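Local coordinates for protein CG11900 (Drosophila melanogaster, PDB 3NQW) that hydrolyses the alarmone ppGpp to GDP and diphosphate, using manganese as cofactor, and takes part in the starvation response, at residues A7-C12 against V55-L60; C84-E89 against S113-L118; L104-A109 against A151-D156; K120-L125 against A163-K168; N127-Q132 against D170-Q175. All coordinates share one frame; numbering follows the deposited sequence.

Contact 1 of 5, residues A7-C12 against V55-L60; sequences AKFMEC and VLMAAL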
# COMPACT_ATOMS: atom_id res chain seq x y z
N ALA A 7 8.62 10.13 6.33
CA ALA A 7 7.26 10.67 6.23
C ALA A 7 6.93 10.88 4.76
O ALA A 7 5.76 10.93 4.37
CB ALA A 7 7.17 11.98 6.98
N LYS A 8 7.97 11.00 3.94
CA LYS A 8 7.78 11.18 2.52
C LYS A 8 7.40 9.87 1.83
O LYS A 8 6.50 9.85 0.98
CB LYS A 8 9.05 11.76 1.91
CG LYS A 8 9.08 13.28 2.01
CD LYS A 8 7.85 13.81 1.31
CE LYS A 8 7.72 15.31 1.36
NZ LYS A 8 6.51 15.70 0.59
N PHE A 9 8.08 8.78 2.21
CA PHE A 9 7.78 7.47 1.64
C PHE A 9 6.35 7.06 1.99
O PHE A 9 5.70 6.31 1.26
CB PHE A 9 8.76 6.44 2.18
CG PHE A 9 8.48 5.05 1.70
CD1 PHE A 9 7.80 4.14 2.50
CD2 PHE A 9 8.92 4.64 0.45
CE1 PHE A 9 7.57 2.82 2.07
CE2 PHE A 9 8.70 3.33 0.00
CZ PHE A 9 8.03 2.41 0.82
N MET A 10 5.85 7.57 3.10
CA MET A 10 4.53 7.23 3.51
C MET A 10 3.51 8.08 2.76
O MET A 10 2.43 7.59 2.38
CB MET A 10 4.43 7.40 5.02
CG MET A 10 5.35 6.40 5.80
SD MET A 10 5.11 4.62 5.37
CE MET A 10 3.42 4.32 5.89
N GLU A 11 3.87 9.34 2.52
CA GLU A 11 3.00 10.26 1.77
C GLU A 11 2.98 9.82 0.30
O GLU A 11 2.02 10.08 -0.43
CB GLU A 11 3.55 11.67 1.87
CG GLU A 11 2.55 12.67 1.36
CD GLU A 11 3.16 14.03 1.18
OE1 GLU A 11 4.35 14.11 0.80
OE2 GLU A 11 2.45 15.02 1.39
N CYS A 12 4.06 9.16 -0.10
CA CYS A 12 4.16 8.66 -1.45
C CYS A 12 3.35 7.36 -1.57
O CYS A 12 2.67 7.13 -2.57
CB CYS A 12 5.61 8.40 -1.81
SG CYS A 12 5.79 7.66 -3.44
N VAL A 55 14.49 5.15 -4.95
CA VAL A 55 14.07 4.08 -5.86
C VAL A 55 12.74 3.47 -5.40
O VAL A 55 11.83 3.26 -6.20
CB VAL A 55 15.15 2.97 -5.94
CG1 VAL A 55 14.74 1.90 -6.95
CG2 VAL A 55 16.49 3.57 -6.31
N LEU A 56 12.63 3.21 -4.10
CA LEU A 56 11.43 2.64 -3.51
C LEU A 56 10.19 3.48 -3.82
O LEU A 56 9.19 2.96 -4.32
CB LEU A 56 11.61 2.49 -2.00
CG LEU A 56 12.75 1.56 -1.57
CD1 LEU A 56 12.91 1.61 -0.05
CD2 LEU A 56 12.47 0.14 -2.04
N MET A 57 10.24 4.77 -3.52
CA MET A 57 9.10 5.62 -3.81
C MET A 57 8.85 5.67 -5.31
O MET A 57 7.72 5.56 -5.76
CB MET A 57 9.34 7.01 -3.26
CG MET A 57 9.67 7.04 -1.78
SD MET A 57 10.36 8.63 -1.34
CE MET A 57 8.91 9.59 -1.32
N ALA A 58 9.91 5.85 -6.10
CA ALA A 58 9.76 5.91 -7.54
C ALA A 58 8.97 4.68 -8.03
O ALA A 58 8.11 4.80 -8.91
CB ALA A 58 11.14 5.97 -8.21
N ALA A 59 9.26 3.52 -7.45
CA ALA A 59 8.58 2.26 -7.81
C ALA A 59 7.10 2.30 -7.42
O ALA A 59 6.24 1.84 -8.16
CB ALA A 59 9.26 1.08 -7.14
N LEU A 60 6.81 2.85 -6.24
CA LEU A 60 5.43 2.95 -5.81
C LEU A 60 4.64 3.83 -6.80
O LEU A 60 3.43 3.66 -6.99
CB LEU A 60 5.36 3.56 -4.39
CG LEU A 60 5.65 2.59 -3.23
CD1 LEU A 60 5.62 3.31 -1.90
CD2 LEU A 60 4.62 1.48 -3.24
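In the all-helical HD domain, Phe9 and Met57 carry the packing of the N-terminal helix 7-19 against helix 53-60. The two segments run almost parallel, 10° apart with their axes 9.7 Å from each other. Phe9 has CG anti to its backbone N (chi1 177°), and the ring beyond it comes nearer to the second helix. There Met57 CG comes up to the ring edge, near its plane, 3.4 Å from CD2. Next round the ring, CE2 is 3.6 Å from Leu56 CB and equally close to Leu60 CD1, the Leu60 side chain standing at about a right angle to that of Phe9. Methionine suits the middle of this interface because its unbranched, flexible chain can bend to fill it. The bend is at chi3 (76°), and it brings the terminal CE to two residues one turn apart, 3.3 Å from Lys8 O and 3.5 Å from Cys12 CB. Cys12, small enough to sit between the helices, places SG 3.6 Å from Met57 CB. Lys8 takes part through its carbonyl oxygen and CB; its amine leads away to a salt bridge with Glu11 and a hydrogen bond to Leu78 O. Phe79 of helix 72-79 covers Lys8, Cys12 and Met57, Ser41 of helix 34-45 touches Leu60, and Met10 of the second subunit packs on Phe9.

Contact 2 of 5, residues C84-E89 against S113-L118; sequences CGLVRE and SCRAKL
Leu86, Glu89 and Arg115 bury the most surface where helix 81-89 meets the beginning of helix 114-133, the long helix of the HD domain that carries a manganese ligand further along. The segments are inclined at -56°, with their axes 9.3 Å apart. Leu86 points toward the second helix and divides its two methyls. CD1 lies over the centre of the Arg115 guanidinium, 3.6 Å above its plane, while CD2 rests 3.7 Å from Arg115 CB. A branched aliphatic residue fits well, since the flat face of a guanidinium is weakly hydrated and takes apolar company readily. The Arg115 chain bends at chi3 (76°), and its NH1 makes a salt bridge to Asp52, so the charged group is held through NH1 as well as packed on one face. Glu89, one turn after Leu86, is apolar near its root, where CB lies 3.6 Å from Ala116 CB; alanine's lone methyl lets the helices come near at this point. The Glu89 carboxylate reaches the start of helix 114-133. Ser113 is the N-cap residue of that helix and uses its OG twice: it accepts weakly from Ala116 N at 3.4 Å, and it donates to Glu89. That second bond, Ser113 OG to Glu89 OE1, is 2.7 Å long and reaches the oxygen on its syn side, 32° out of the carboxylate plane.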
# COMPACT_ATOMS: atom_id res chain seq x y z
N CYS A 84 11.13 12.40 -9.17
CA CYS A 84 10.51 12.73 -10.44
C CYS A 84 11.35 12.26 -11.62
O CYS A 84 10.81 11.89 -12.67
CB CYS A 84 10.30 14.23 -10.55
SG CYS A 84 9.27 14.66 -11.95
N GLY A 85 12.67 12.28 -11.46
CA GLY A 85 13.56 11.84 -12.52
C GLY A 85 13.39 10.38 -12.90
O GLY A 85 13.34 10.05 -14.08
N LEU A 86 13.31 9.50 -11.90
CA LEU A 86 13.16 8.07 -12.19
C LEU A 86 11.75 7.75 -12.68
O LEU A 86 11.58 6.98 -13.62
CB LEU A 86 13.47 7.24 -10.94
CG LEU A 86 14.88 7.42 -10.37
CD1 LEU A 86 14.98 6.69 -9.05
CD2 LEU A 86 15.90 6.92 -11.36
N VAL A 87 10.75 8.33 -12.03
CA VAL A 87 9.38 8.08 -12.43
C VAL A 87 9.19 8.45 -13.88
O VAL A 87 8.32 7.91 -14.55
CB VAL A 87 8.39 8.88 -11.57
CG1 VAL A 87 6.99 8.77 -12.17
CG2 VAL A 87 8.39 8.34 -10.14
N ARG A 88 10.00 9.38 -14.38
CA ARG A 88 9.86 9.77 -15.77
C ARG A 88 10.60 8.76 -16.62
O ARG A 88 10.20 8.47 -17.75
CB ARG A 88 10.42 11.19 -16.01
CG ARG A 88 10.37 11.64 -17.48
CD ARG A 88 10.95 13.03 -17.66
NE ARG A 88 12.22 13.20 -16.98
CZ ARG A 88 12.79 14.38 -16.73
NH1 ARG A 88 12.19 15.51 -17.10
NH2 ARG A 88 13.94 14.45 -16.07
N GLU A 89 11.67 8.21 -16.07
CA GLU A 89 12.45 7.23 -16.80
C GLU A 89 11.71 5.93 -17.03
O GLU A 89 12.12 5.13 -17.86
CB GLU A 89 13.74 6.95 -16.05
CG GLU A 89 14.53 8.20 -15.79
CD GLU A 89 15.95 7.90 -15.42
OE1 GLU A 89 16.65 7.25 -16.25
OE2 GLU A 89 16.37 8.30 -14.31
N SER A 113 18.87 4.43 -16.72
CA SER A 113 19.85 4.54 -15.64
C SER A 113 19.82 3.31 -14.72
O SER A 113 18.79 2.65 -14.59
CB SER A 113 19.58 5.80 -14.84
OG SER A 113 18.21 5.87 -14.47
N CYS A 114 20.94 3.00 -14.08
CA CYS A 114 21.02 1.84 -13.19
C CYS A 114 19.78 1.73 -12.31
O CYS A 114 19.20 0.65 -12.18
CB CYS A 114 22.24 1.92 -12.28
SG CYS A 114 22.38 0.53 -11.11
N ARG A 115 19.40 2.85 -11.71
CA ARG A 115 18.26 2.92 -10.82
C ARG A 115 16.93 2.68 -11.54
O ARG A 115 16.07 1.96 -11.03
CB ARG A 115 18.21 4.29 -10.13
CG ARG A 115 19.50 4.69 -9.43
CD ARG A 115 19.42 6.13 -8.94
NE ARG A 115 18.60 6.29 -7.73
CZ ARG A 115 18.03 7.43 -7.34
NH1 ARG A 115 17.31 7.47 -6.22
NH2 ARG A 115 18.15 8.52 -8.09
N ALA A 116 16.78 3.28 -12.72
CA ALA A 116 15.55 3.12 -13.50
C ALA A 116 15.45 1.71 -14.09
O ALA A 116 14.35 1.22 -14.35
CB ALA A 116 15.49 4.17 -14.63
N LYS A 117 16.58 1.06 -14.31
CA LYS A 117 16.53 -0.29 -14.85
C LYS A 117 15.97 -1.20 -13.76
O LYS A 117 15.19 -2.11 -14.05
CB LYS A 117 17.92 -0.79 -15.25
CG LYS A 117 18.59 -0.09 -16.44
CD LYS A 117 19.83 -0.88 -16.87
CE LYS A 117 20.87 -0.06 -17.64
NZ LYS A 117 22.21 -0.76 -17.66
N LEU A 118 16.36 -0.95 -12.51
CA LEU A 118 15.89 -1.75 -11.38
C LEU A 118 14.38 -1.81 -11.33
O LEU A 118 13.82 -2.89 -11.17
CB LEU A 118 16.39 -1.18 -10.06
CG LEU A 118 17.86 -1.37 -9.74
CD1 LEU A 118 18.10 -0.86 -8.34
CD2 LEU A 118 18.24 -2.83 -9.84

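Contact 3 of 5, residues L104-A109 against A151-D156; sequences LQIENA and AKKVVD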
# COMPACT_ATOMS: atom_id res chain seq x y z
N LEU A 104 9.33 0.81 -28.20
CA LEU A 104 10.32 1.73 -27.62
C LEU A 104 10.95 1.19 -26.33
O LEU A 104 12.12 1.45 -26.05
CB LEU A 104 9.67 3.10 -27.38
CG LEU A 104 9.30 3.86 -28.66
CD1 LEU A 104 8.42 5.04 -28.35
CD2 LEU A 104 10.56 4.30 -29.37
N GLN A 105 10.17 0.44 -25.55
CA GLN A 105 10.66 -0.13 -24.31
C GLN A 105 11.89 -0.97 -24.53
O GLN A 105 12.80 -1.01 -23.69
CB GLN A 105 9.58 -0.97 -23.65
CG GLN A 105 8.80 -0.15 -22.67
CD GLN A 105 7.85 -0.96 -21.85
OE1 GLN A 105 8.24 -1.94 -21.23
NE2 GLN A 105 6.60 -0.55 -21.85
N ILE A 106 11.92 -1.64 -25.67
CA ILE A 106 13.06 -2.46 -26.01
C ILE A 106 14.23 -1.59 -26.43
O ILE A 106 15.37 -1.87 -26.08
CB ILE A 106 12.72 -3.41 -27.15
CG1 ILE A 106 11.58 -4.34 -26.72
CG2 ILE A 106 13.97 -4.16 -27.56
CD1 ILE A 106 11.01 -5.20 -27.82
N GLU A 107 13.94 -0.52 -27.17
CA GLU A 107 14.97 0.39 -27.66
C GLU A 107 15.62 1.23 -26.58
O GLU A 107 16.85 1.26 -26.46
CB GLU A 107 14.38 1.34 -28.70
CG GLU A 107 13.77 0.68 -29.92
CD GLU A 107 14.79 -0.05 -30.79
OE1 GLU A 107 15.94 0.44 -30.88
OE2 GLU A 107 14.42 -1.08 -31.39
N ASN A 108 14.80 1.92 -25.79
CA ASN A 108 15.30 2.77 -24.74
C ASN A 108 15.64 2.03 -23.48
O ASN A 108 16.01 2.63 -22.47
CB ASN A 108 14.27 3.85 -24.42
CG ASN A 108 14.06 4.80 -25.57
OD1 ASN A 108 15.03 5.32 -26.13
ND2 ASN A 108 12.80 5.04 -25.93
N ALA A 109 15.51 0.71 -23.53
CA ALA A 109 15.80 -0.16 -22.40
C ALA A 109 17.19 0.10 -21.80
O ALA A 109 17.33 0.87 -20.85
CB ALA A 109 15.69 -1.62 -22.83
N ALA A 151 8.35 -9.31 -23.19
CA ALA A 151 8.95 -9.15 -21.88
C ALA A 151 10.43 -9.52 -21.97
O ALA A 151 11.31 -8.80 -21.48
CB ALA A 151 8.26 -10.05 -20.87
N LYS A 152 10.71 -10.66 -22.59
CA LYS A 152 12.08 -11.12 -22.72
C LYS A 152 12.94 -10.16 -23.54
O LYS A 152 14.07 -9.86 -23.16
CB LYS A 152 12.14 -12.52 -23.34
CG LYS A 152 13.45 -13.22 -23.02
CD LYS A 152 13.61 -14.58 -23.68
CE LYS A 152 14.87 -15.26 -23.17
NZ LYS A 152 16.07 -14.38 -23.28
N LYS A 153 12.39 -9.68 -24.65
CA LYS A 153 13.12 -8.74 -25.51
C LYS A 153 13.51 -7.49 -24.71
O LYS A 153 14.63 -6.99 -24.84
CB LYS A 153 12.28 -8.35 -26.73
CG LYS A 153 12.05 -9.47 -27.76
CD LYS A 153 11.09 -8.99 -28.85
CE LYS A 153 10.28 -10.11 -29.51
NZ LYS A 153 10.97 -10.82 -30.63
N VAL A 154 12.59 -6.98 -23.90
CA VAL A 154 12.88 -5.81 -23.08
C VAL A 154 13.88 -6.16 -21.99
O VAL A 154 14.94 -5.53 -21.88
CB VAL A 154 11.62 -5.26 -22.38
CG1 VAL A 154 12.01 -4.11 -21.47
CG2 VAL A 154 10.59 -4.80 -23.42
N VAL A 155 13.54 -7.17 -21.19
CA VAL A 155 14.40 -7.63 -20.09
C VAL A 155 15.78 -8.01 -20.59
O VAL A 155 16.76 -7.88 -19.86
CB VAL A 155 13.78 -8.85 -19.35
CG1 VAL A 155 14.73 -9.37 -18.29
CG2 VAL A 155 12.47 -8.46 -18.70
N ASP A 156 15.87 -8.49 -21.83
CA ASP A 156 17.17 -8.86 -22.39
C ASP A 156 18.08 -7.65 -22.57
O ASP A 156 19.30 -7.79 -22.62
CB ASP A 156 17.01 -9.58 -23.73
CG ASP A 156 16.87 -11.08 -23.57
OD1 ASP A 156 17.14 -11.58 -22.46
OD2 ASP A 156 16.51 -11.74 -24.56
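Ile106 lies against Lys153 and Val154, and its side chain can be followed outward from CB, where it divides. The shorter branch ends at once in CG2, 4.0 Å from the carbonyl oxygen Lys153 O. The longer branch sets off with CG1 anti to the carbonyl carbon (chi1 -61°), and this carbon meets Val154 CG2 at 3.5 Å. At the tip, CD1 comes to 3.6 Å from Lys153 CB and 3.9 Å from Lys153 CD, lying against the aliphatic part of a lysine whose amine leads away. Two beta-branched residues make compact partners here, and the backbones approach to 4.5 Å between Ile106 CA and Val154 CA. The pair joins the end of helix 98-107 to helix 141-158, on the part of the helical HD domain that lies beside the catalytic pocket. Val154 also meets Gln105 and, a turn later, Ala109: its CG2 is 4.0 Å from Gln105 CB, and Ala109 CB faces the Val154 carbonyl oxygen. The extended chain of Gln105 ends in an amide with weak hydrogen bonds to Lys124 and Asp92, and the Gln105 side chain is about 6 Å from that of Glu66, a proposed nucleophile. On the helix 141-158 side, Lys152 NZ forms a salt bridge with Asp156 OD2 at 3.0 Å, one helical turn on, and Asp156 OD1 pairs with Arg159.

Contact 4 of 5, residues K120-L125 against A163-K168; sequences KLADKL and ANLELK. With MN (manganese (II) ion), chain C.
Leu121, Leu125 and Leu165 form the inner layer between helix 114-133, the metal-bearing helix of the HD domain, and helix 163-176. Leu165 touches both of the others with its two methyls: its CD1 is 4.2 Å from Leu121 CB, and its CD2 is the same distance from Leu125 CD2, with the side chains of Leu125 and Leu165 crossing at about a right angle. Leucine suits this layer because its two methyls can serve two neighbours at once. Ala122 offers only its CB beside Leu165 CD1. Longer chains flank the leucines. Leu121 CD1 touches OE1 of the buried Glu166 at 3.5 Å, while the other carboxylate oxygen of Glu166 accepts from Gly160 N; Leu125 CD2 meets Lys168 CB, and the Lys168 amine continues to a salt bridge with Glu47. The segment axes approach to 9.9 Å at an angle of 28°. Further out, helix 34-45 closes over the contact with Ile43, which touches both Ala122 and Leu165. The other side of segment 120-125 looks into the active site, which His36 and Asp63 share with Asp123. Asp123 has CG anti to its backbone N (chi1 -169°), and its OD1 binds the manganese ion at 2.3 Å.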
# COMPACT_ATOMS: atom_id res chain seq x y z
N LYS A 120 12.28 -1.03 -13.83
CA LYS A 120 11.80 -1.67 -15.03
C LYS A 120 11.84 -3.18 -14.95
O LYS A 120 10.92 -3.85 -15.42
CB LYS A 120 12.60 -1.19 -16.22
CG LYS A 120 12.38 0.27 -16.54
CD LYS A 120 13.04 0.57 -17.86
CE LYS A 120 12.74 1.95 -18.36
NZ LYS A 120 13.10 1.91 -19.77
N LEU A 121 12.91 -3.71 -14.36
CA LEU A 121 13.07 -5.17 -14.19
C LEU A 121 12.01 -5.72 -13.23
O LEU A 121 11.26 -6.63 -13.59
CB LEU A 121 14.47 -5.49 -13.63
CG LEU A 121 15.68 -5.32 -14.55
CD1 LEU A 121 16.97 -5.61 -13.79
CD2 LEU A 121 15.55 -6.26 -15.73
N ALA A 122 11.94 -5.16 -12.02
CA ALA A 122 10.96 -5.59 -11.03
C ALA A 122 9.54 -5.48 -11.59
O ALA A 122 8.73 -6.39 -11.40
CB ALA A 122 11.11 -4.76 -9.77
N ASP A 123 9.25 -4.37 -12.27
CA ASP A 123 7.94 -4.11 -12.90
C ASP A 123 7.58 -5.30 -13.77
O ASP A 123 6.45 -5.80 -13.75
CB ASP A 123 8.05 -2.85 -13.76
CG ASP A 123 6.70 -2.32 -14.24
OD1 ASP A 123 5.63 -2.86 -13.91
OD2 ASP A 123 6.73 -1.32 -14.98
N LYS A 124 8.57 -5.75 -14.53
CA LYS A 124 8.38 -6.90 -15.40
C LYS A 124 8.20 -8.15 -14.55
O LYS A 124 7.20 -8.85 -14.70
CB LYS A 124 9.57 -7.07 -16.35
CG LYS A 124 9.70 -5.97 -17.40
CD LYS A 124 8.48 -5.89 -18.32
CE LYS A 124 8.64 -4.73 -19.29
NZ LYS A 124 8.91 -3.47 -18.52
N LEU A 125 9.14 -8.43 -13.66
CA LEU A 125 9.04 -9.62 -12.82
C LEU A 125 7.64 -9.78 -12.24
O LEU A 125 7.00 -10.82 -12.44
CB LEU A 125 10.05 -9.58 -11.68
CG LEU A 125 10.13 -10.81 -10.77
CD1 LEU A 125 10.25 -12.09 -11.58
CD2 LEU A 125 11.33 -10.65 -9.85
N ALA A 163 21.63 -8.99 -10.70
CA ALA A 163 21.89 -10.41 -10.93
C ALA A 163 20.84 -11.27 -10.24
O ALA A 163 20.63 -12.42 -10.61
CB ALA A 163 23.27 -10.77 -10.41
N ASN A 164 20.17 -10.72 -9.24
CA ASN A 164 19.17 -11.50 -8.55
C ASN A 164 17.82 -11.44 -9.23
O ASN A 164 17.19 -12.47 -9.48
CB ASN A 164 19.05 -11.04 -7.11
CG ASN A 164 18.21 -11.98 -6.29
OD1 ASN A 164 18.02 -13.15 -6.66
ND2 ASN A 164 17.69 -11.50 -5.16
N LEU A 165 17.35 -10.24 -9.54
CA LEU A 165 16.08 -10.07 -10.21
C LEU A 165 16.14 -10.77 -11.56
O LEU A 165 15.25 -11.54 -11.90
CB LEU A 165 15.77 -8.58 -10.40
CG LEU A 165 15.55 -7.73 -9.14
CD1 LEU A 165 15.23 -6.28 -9.54
CD2 LEU A 165 14.42 -8.31 -8.33
N GLU A 166 17.20 -10.50 -12.32
CA GLU A 166 17.38 -11.10 -13.64
C GLU A 166 17.46 -12.61 -13.57
O GLU A 166 17.07 -13.31 -14.51
CB GLU A 166 18.65 -10.58 -14.28
CG GLU A 166 18.57 -9.13 -14.66
CD GLU A 166 19.94 -8.49 -14.70
OE1 GLU A 166 20.04 -7.32 -14.27
OE2 GLU A 166 20.90 -9.15 -15.16
N LEU A 167 17.99 -13.11 -12.46
CA LEU A 167 18.12 -14.54 -12.27
C LEU A 167 16.70 -15.11 -12.18
O LEU A 167 16.39 -16.13 -12.79
CB LEU A 167 18.92 -14.80 -11.00
CG LEU A 167 20.10 -15.76 -11.07
CD1 LEU A 167 21.06 -15.53 -9.91
CD2 LEU A 167 19.58 -17.20 -11.08
N LYS A 168 15.85 -14.44 -11.41
CA LYS A 168 14.47 -14.87 -11.25
C LYS A 168 13.74 -14.68 -12.56
O LYS A 168 12.96 -15.54 -12.98
CB LYS A 168 13.81 -14.08 -10.13
CG LYS A 168 14.47 -14.32 -8.80
CD LYS A 168 14.38 -13.11 -7.90
CE LYS A 168 14.77 -13.45 -6.48
NZ LYS A 168 13.66 -14.09 -5.72
MN MN C . 3.65 -1.65 -13.65

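Contact 5 of 5, residues N127-Q132 against D170-Q175; sequences NLRDLQ and DEIFRQ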
# COMPACT_ATOMS: atom_id res chain seq x y z
N ASN A 127 4.63 -8.39 -13.04
CA ASN A 127 3.63 -8.67 -14.06
C ASN A 127 3.72 -10.10 -14.56
O ASN A 127 2.72 -10.81 -14.59
CB ASN A 127 3.79 -7.70 -15.23
CG ASN A 127 3.37 -6.30 -14.89
OD1 ASN A 127 3.95 -5.33 -15.38
ND2 ASN A 127 2.35 -6.17 -14.04
N LEU A 128 4.92 -10.53 -14.93
CA LEU A 128 5.10 -11.89 -15.43
C LEU A 128 4.56 -12.90 -14.44
O LEU A 128 3.78 -13.78 -14.80
CB LEU A 128 6.57 -12.17 -15.69
CG LEU A 128 7.11 -11.52 -16.97
CD1 LEU A 128 8.50 -12.07 -17.25
CD2 LEU A 128 6.19 -11.82 -18.14
N ARG A 129 5.00 -12.78 -13.20
CA ARG A 129 4.54 -13.67 -12.16
C ARG A 129 3.03 -13.81 -12.20
O ARG A 129 2.49 -14.89 -11.96
CB ARG A 129 4.97 -13.14 -10.80
CG ARG A 129 6.44 -13.37 -10.54
CD ARG A 129 6.86 -12.64 -9.31
NE ARG A 129 8.09 -13.16 -8.75
CZ ARG A 129 8.79 -12.53 -7.83
NH1 ARG A 129 8.37 -11.35 -7.37
NH2 ARG A 129 9.89 -13.09 -7.34
N ASP A 130 2.35 -12.72 -12.53
CA ASP A 130 0.89 -12.72 -12.61
C ASP A 130 0.33 -13.35 -13.88
O ASP A 130 -0.82 -13.77 -13.90
CB ASP A 130 0.37 -11.29 -12.50
CG ASP A 130 -0.06 -10.93 -11.11
OD1 ASP A 130 0.78 -11.03 -10.18
OD2 ASP A 130 -1.24 -10.55 -10.94
N LEU A 131 1.15 -13.43 -14.93
CA LEU A 131 0.71 -13.98 -16.21
C LEU A 131 0.77 -15.51 -16.27
O LEU A 131 0.18 -16.13 -17.16
CB LEU A 131 1.54 -13.40 -17.34
CG LEU A 131 0.75 -12.84 -18.52
CD1 LEU A 131 -0.07 -11.66 -18.06
CD2 LEU A 131 1.71 -12.44 -19.62
N GLN A 132 1.49 -16.11 -15.33
CA GLN A 132 1.61 -17.56 -15.28
C GLN A 132 0.36 -18.14 -14.61
O GLN A 132 -0.26 -19.07 -15.12
CB GLN A 132 2.88 -17.95 -14.50
CG GLN A 132 4.15 -17.26 -14.99
CD GLN A 132 5.42 -17.76 -14.32
OE1 GLN A 132 6.03 -18.76 -14.73
NE2 GLN A 132 5.83 -17.07 -13.26
N ASP A 170 14.81 -14.96 -15.43
CA ASP A 170 15.18 -16.13 -16.20
C ASP A 170 14.42 -17.37 -15.77
O ASP A 170 14.14 -18.25 -16.59
CB ASP A 170 16.67 -16.38 -16.07
CG ASP A 170 17.49 -15.36 -16.82
OD1 ASP A 170 18.51 -14.89 -16.26
OD2 ASP A 170 17.10 -15.05 -17.97
N GLU A 171 14.12 -17.45 -14.49
CA GLU A 171 13.38 -18.57 -13.96
C GLU A 171 12.01 -18.67 -14.61
O GLU A 171 11.52 -19.77 -14.86
CB GLU A 171 13.24 -18.43 -12.45
CG GLU A 171 14.53 -18.77 -11.74
CD GLU A 171 14.94 -20.22 -11.98
OE1 GLU A 171 14.43 -21.10 -11.26
OE2 GLU A 171 15.74 -20.47 -12.91
N ILE A 172 11.41 -17.52 -14.89
CA ILE A 172 10.10 -17.45 -15.52
C ILE A 172 10.22 -17.69 -17.03
O ILE A 172 9.29 -18.19 -17.65
CB ILE A 172 9.44 -16.06 -15.24
CG1 ILE A 172 9.26 -15.88 -13.73
CG2 ILE A 172 8.10 -15.96 -15.95
CD1 ILE A 172 8.68 -14.53 -13.32
N PHE A 173 11.37 -17.35 -17.60
CA PHE A 173 11.60 -17.53 -19.03
C PHE A 173 11.98 -18.96 -19.40
O PHE A 173 11.57 -19.44 -20.46
CB PHE A 173 12.69 -16.56 -19.52
CG PHE A 173 12.30 -15.10 -19.48
CD1 PHE A 173 11.05 -14.67 -19.92
CD2 PHE A 173 13.22 -14.15 -19.05
CE1 PHE A 173 10.73 -13.31 -19.93
CE2 PHE A 173 12.90 -12.80 -19.06
CZ PHE A 173 11.66 -12.38 -19.50
N ARG A 174 12.77 -19.64 -18.57
CA ARG A 174 13.16 -21.01 -18.90
C ARG A 174 12.06 -22.02 -18.58
O ARG A 174 11.98 -23.06 -19.23
CB ARG A 174 14.47 -21.40 -18.20
CG ARG A 174 14.43 -21.32 -16.69
CD ARG A 174 15.81 -21.64 -16.11
NE ARG A 174 16.89 -20.94 -16.83
CZ ARG A 174 17.87 -20.26 -16.25
NH1 ARG A 174 17.91 -20.17 -14.93
NH2 ARG A 174 18.82 -19.67 -16.98
N GLN A 175 11.23 -21.71 -17.59
CA GLN A 175 10.11 -22.57 -17.21
C GLN A 175 9.11 -22.60 -18.35
O GLN A 175 8.49 -23.62 -18.63
CB GLN A 175 9.37 -22.04 -15.98
CG GLN A 175 9.97 -22.36 -14.62
CD GLN A 175 9.01 -22.03 -13.47
OE1 GLN A 175 8.70 -20.86 -13.21
NE2 GLN A 175 8.51 -23.07 -12.79
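Ile172 is the densely packed centre of this contact, pressed among Leu128, Arg129 and Gln132. Its CD1 lies 4.0 Å from Leu128 CB and 3.8 Å from Arg129 CG, while its CG2 reaches the flat amide of Gln132, 3.6 Å from CD. Isoleucine suits the place because its two branches part at CB and together pack against all three neighbours. Beside it, Leu128 CD1 approaches Phe173 CE1 at 3.7 Å, the two side chains crossing at about a right angle; Phe173 brings its ring nearer than its root would suggest. Segments 127-132 and 170-175 belong to helices 114-133 and 163-176 of this helical HD domain, and the segments cross at 32° with axes 10.6 Å apart at closest approach. Tyr147 of helix 141-158 closes over Leu128 from another direction. The looser side begins beyond Ile172, at the polar chain ends. Arg129 packs only through its aliphatic start, since its extended chain carries the guanidinium off to a salt bridge with Glu47. Gln132 and the exposed Gln175 approach with their amide planes 86° apart, but their nearest atoms, Gln132 OE1 and Gln175 OE1 at 3.7 Å, are both acceptors and do not bond to each other. On the outward side of helix 163-176, Arg174 NH1 donates to Glu171 OE2 at 3.0 Å in a salt bridge, meeting the oxygen nearly along its C-O axis.

Contacts 2, 4 and 5 follow one another along helix 114-133, which meets helix 81-89 first and then helix 163-176 twice, contacts 4 and 5 having centres about 10 Å apart. Contact 1 comes first in the chain and lies about 26 Å between centres from contact 5, on the opposite side of the chain's centre; it reaches the long helix through contact 2, where Val55 and Ala58 pack on Arg115 and Leu86. Contact 3 alternates with contacts 2, 4 and 5 along the sequence and touches contacts 4 and 5 through Lys124, Leu128 and Phe173. Helix 114-133 thus ties early and late helices together while presenting Asp123 to the manganese ion.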